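Local coordinates for transcriptional regulator, SorC family (Enterococcus faecalis, PDB 2O0M), which is probably a DNA-binding transcriptional regulator of the SorC family whose activity is likely to respond to a bound sugar, at residues H95-K99 with R109-V113. Residues are numbered along the deposited sequence.
Sequences HQIEK and RCIVV
Residues 96-99 are helical (phi/psi near -60/-45), near the start of helix 96-105, with Lys99 N hydrogen-bonded to His95 O at 2.8 Å; 109-113 is an extended strand, from -159/140 at Arg109 to -84/142 at Val113. The backbones come nearest at Glu98 and Cys110, whose CA atoms lie 5.4 Å apart. Strand 109-113 pairs in parallel with strand 328-332, Arg109 and Ile111 hydrogen-bonded to Leu329, Ile111 and Val113 to Thr331, and Val113 also to Glu333 just beyond it; the helix lies beside the other edge of 109-113. Glu98, with chi1 m and chi2 t, reaches obliquely over this edge, so that OE2 accepts a nearly straight hydrogen bond from Val112 N (2.9 Å, 168°); a carboxylate, not a neighbouring strand, satisfies this edge amide. Glu98 OE1 forms a salt bridge with Arg109 NH2 at 2.9 Å, whose hydrogen bond is weak (124°); Arg109 CB points away, and chi1 t with chi2 p brings the guanidinium back. Nearer the backbone, Glu98 CG packs on Val112 CG2 (3.6 Å) and approaches Cys110 O (3.3 Å). Val112, pointing toward the helix, also meets Ile97, CB to CG2 4.1 Å; Ile97 continues onto Ala336 and Asn337 of helix 333-339. Ile111 and Val113 point away and pack on helix 122-138. This is a short helix-loop-strand connection closing an edge of the Rossmann-like alpha/beta sheet in the putative sugar-binding domain.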
ATOM      1  N   HIS A  95       0.780  21.011 -11.860  1.00 31.62           N
ATOM      2  CA  HIS A  95       0.004  21.691 -10.774  1.00 31.09           C
ATOM      3  C   HIS A  95      -1.497  21.661 -11.038  1.00 30.41           C
ATOM      4  O   HIS A  95      -2.280  21.234 -10.191  1.00 30.00           O
ATOM      5  CB  HIS A  95       0.456  23.140 -10.609  1.00 31.96           C
ATOM      6  CG  HIS A  95      -0.427  23.935  -9.702  1.00 32.92           C
ATOM      7  ND1 HIS A  95      -1.402  24.787 -10.174  1.00 35.75           N
ATOM      8  CD2 HIS A  95      -0.511  23.975  -8.351  1.00 34.98           C
ATOM      9  CE1 HIS A  95      -2.036  25.335  -9.152  1.00 35.98           C
ATOM     10  NE2 HIS A  95      -1.514  24.860  -8.035  1.00 36.53           N
ATOM     11  N   GLN A  96      -1.878  22.141 -12.218  1.00 29.35           N
ATOM     12  CA  GLN A  96      -3.271  22.153 -12.660  1.00 28.60           C
ATOM     13  C   GLN A  96      -3.882  20.752 -12.587  1.00 27.38           C
ATOM     14  O   GLN A  96      -4.956  20.561 -12.019  1.00 26.92           O
ATOM     15  CB  GLN A  96      -3.354  22.677 -14.098  1.00 28.88           C
ATOM     16  CG  GLN A  96      -4.574  23.519 -14.382  1.00 30.83           C
ATOM     17  CD  GLN A  96      -5.859  22.739 -14.296  1.00 32.34           C
ATOM     18  OE1 GLN A  96      -6.811  23.154 -13.630  1.00 32.88           O
ATOM     19  NE2 GLN A  96      -5.897  21.597 -14.969  1.00 34.69           N
ATOM     20  N   ILE A  97      -3.184  19.776 -13.162  1.00 25.96           N
ATOM     21  CA  ILE A  97      -3.660  18.390 -13.162  1.00 24.87           C
ATOM     22  C   ILE A  97      -3.715  17.826 -11.734  1.00 23.19           C
ATOM     23  O   ILE A  97      -4.635  17.083 -11.392  1.00 21.82           O
ATOM     24  CB  ILE A  97      -2.824  17.479 -14.123  1.00 24.91           C
ATOM     25  CG1 ILE A  97      -3.494  16.115 -14.305  1.00 25.56           C
ATOM     26  CG2 ILE A  97      -1.381  17.327 -13.656  1.00 25.39           C
ATOM     27  CD1 ILE A  97      -2.903  15.287 -15.438  1.00 25.69           C
ATOM     28  N   GLU A  98      -2.742  18.204 -10.908  1.00 21.75           N
ATOM     29  CA  GLU A  98      -2.722  17.796  -9.494  1.00 21.58           C
ATOM     30  C   GLU A  98      -3.928  18.351  -8.740  1.00 21.39           C
ATOM     31  O   GLU A  98      -4.557  17.644  -7.951  1.00 20.06           O
ATOM     32  CB  GLU A  98      -1.423  18.244  -8.824  1.00 21.00           C
ATOM     33  CG  GLU A  98      -0.217  17.426  -9.288  1.00 20.46           C
ATOM     34  CD  GLU A  98       1.110  17.923  -8.757  1.00 20.04           C
ATOM     35  OE1 GLU A  98       1.188  19.072  -8.284  1.00 20.47           O
ATOM     36  OE2 GLU A  98       2.087  17.145  -8.814  1.00 16.09           O
ATOM     37  N   LYS A  99      -4.248  19.619  -8.990  1.00 21.80           N
ATOM     38  CA  LYS A  99      -5.438  20.243  -8.397  1.00 21.87           C
ATOM     39  C   LYS A  99      -6.704  19.511  -8.803  1.00 20.60           C
ATOM     40  O   LYS A  99      -7.561  19.223  -7.970  1.00 20.65           O
ATOM     41  CB  LYS A  99      -5.550  21.705  -8.833  1.00 22.50           C
ATOM     42  CG  LYS A  99      -6.873  22.384  -8.450  1.00 23.32           C
ATOM     43  CD  LYS A  99      -6.960  23.769  -9.081  1.00 23.71           C
ATOM     44  CE  LYS A  99      -8.374  24.350  -9.001  1.00 25.15           C
ATOM     45  NZ  LYS A  99      -8.526  25.581  -9.842  1.00 26.67           N
ATOM     46  N   ARG A 109      -3.855  15.818  -1.144  1.00 18.70           N
ATOM     47  CA  ARG A 109      -2.789  16.131  -2.046  1.00 18.89           C
ATOM     48  C   ARG A 109      -2.655  15.029  -3.058  1.00 17.51           C
ATOM     49  O   ARG A 109      -2.775  13.864  -2.736  1.00 16.56           O
ATOM     50  CB  ARG A 109      -1.496  16.275  -1.245  1.00 20.03           C
ATOM     51  CG  ARG A 109      -0.311  16.782  -2.012  1.00 24.40           C
ATOM     52  CD  ARG A 109      -0.494  18.213  -2.448  1.00 30.40           C
ATOM     53  NE  ARG A 109      -0.025  18.353  -3.820  1.00 32.79           N
ATOM     54  CZ  ARG A 109       1.254  18.449  -4.171  1.00 34.56           C
ATOM     55  NH1 ARG A 109       2.219  18.444  -3.254  1.00 36.21           N
ATOM     56  NH2 ARG A 109       1.570  18.558  -5.451  1.00 35.20           N
ATOM     57  N   CYS A 110      -2.409  15.419  -4.296  1.00 16.58           N
ATOM     58  CA  CYS A 110      -2.066  14.473  -5.334  1.00 16.28           C
ATOM     59  C   CYS A 110      -0.789  14.987  -5.982  1.00 16.52           C
ATOM     60  O   CYS A 110      -0.689  16.173  -6.306  1.00 16.92           O
ATOM     61  CB  CYS A 110      -3.189  14.330  -6.360  1.00 16.04           C
ATOM     62  SG  CYS A 110      -2.777  13.179  -7.688  1.00 16.11           S
ATOM     63  N   ILE A 111       0.197  14.105  -6.115  1.00 16.03           N
ATOM     64  CA  ILE A 111       1.427  14.399  -6.844  1.00 16.53           C
ATOM     65  C   ILE A 111       1.378  13.606  -8.140  1.00 15.91           C
ATOM     66  O   ILE A 111       1.244  12.391  -8.116  1.00 15.21           O
ATOM     67  CB  ILE A 111       2.680  14.018  -6.038  1.00 16.61           C
ATOM     68  CG1 ILE A 111       2.728  14.844  -4.754  1.00 18.88           C
ATOM     69  CG2 ILE A 111       3.945  14.266  -6.868  1.00 16.29           C
ATOM     70  CD1 ILE A 111       3.644  14.298  -3.684  1.00 18.81           C
ATOM     71  N   VAL A 112       1.472  14.307  -9.268  1.00 15.51           N
ATOM     72  CA  VAL A 112       1.417  13.676 -10.582  1.00 15.83           C
ATOM     73  C   VAL A 112       2.809  13.735 -11.221  1.00 15.96           C
ATOM     74  O   VAL A 112       3.306  14.812 -11.574  1.00 15.72           O
ATOM     75  CB  VAL A 112       0.392  14.361 -11.516  1.00 15.54           C
ATOM     76  CG1 VAL A 112       0.421  13.727 -12.894  1.00 15.80           C
ATOM     77  CG2 VAL A 112      -1.013  14.289 -10.933  1.00 14.37           C
ATOM     78  N   VAL A 113       3.438  12.573 -11.342  1.00 15.61           N
ATOM     79  CA  VAL A 113       4.772  12.456 -11.913  1.00 16.08           C
ATOM     80  C   VAL A 113       4.680  12.398 -13.435  1.00 16.17           C
ATOM     81  O   VAL A 113       3.769  11.776 -13.989  1.00 14.69           O
ATOM     82  CB  VAL A 113       5.483  11.194 -11.364  1.00 16.21           C
ATOM     83  CG1 VAL A 113       6.827  10.957 -12.054  1.00 17.54           C
ATOM     84  CG2 VAL A 113       5.663  11.322  -9.851  1.00 15.87           C
TER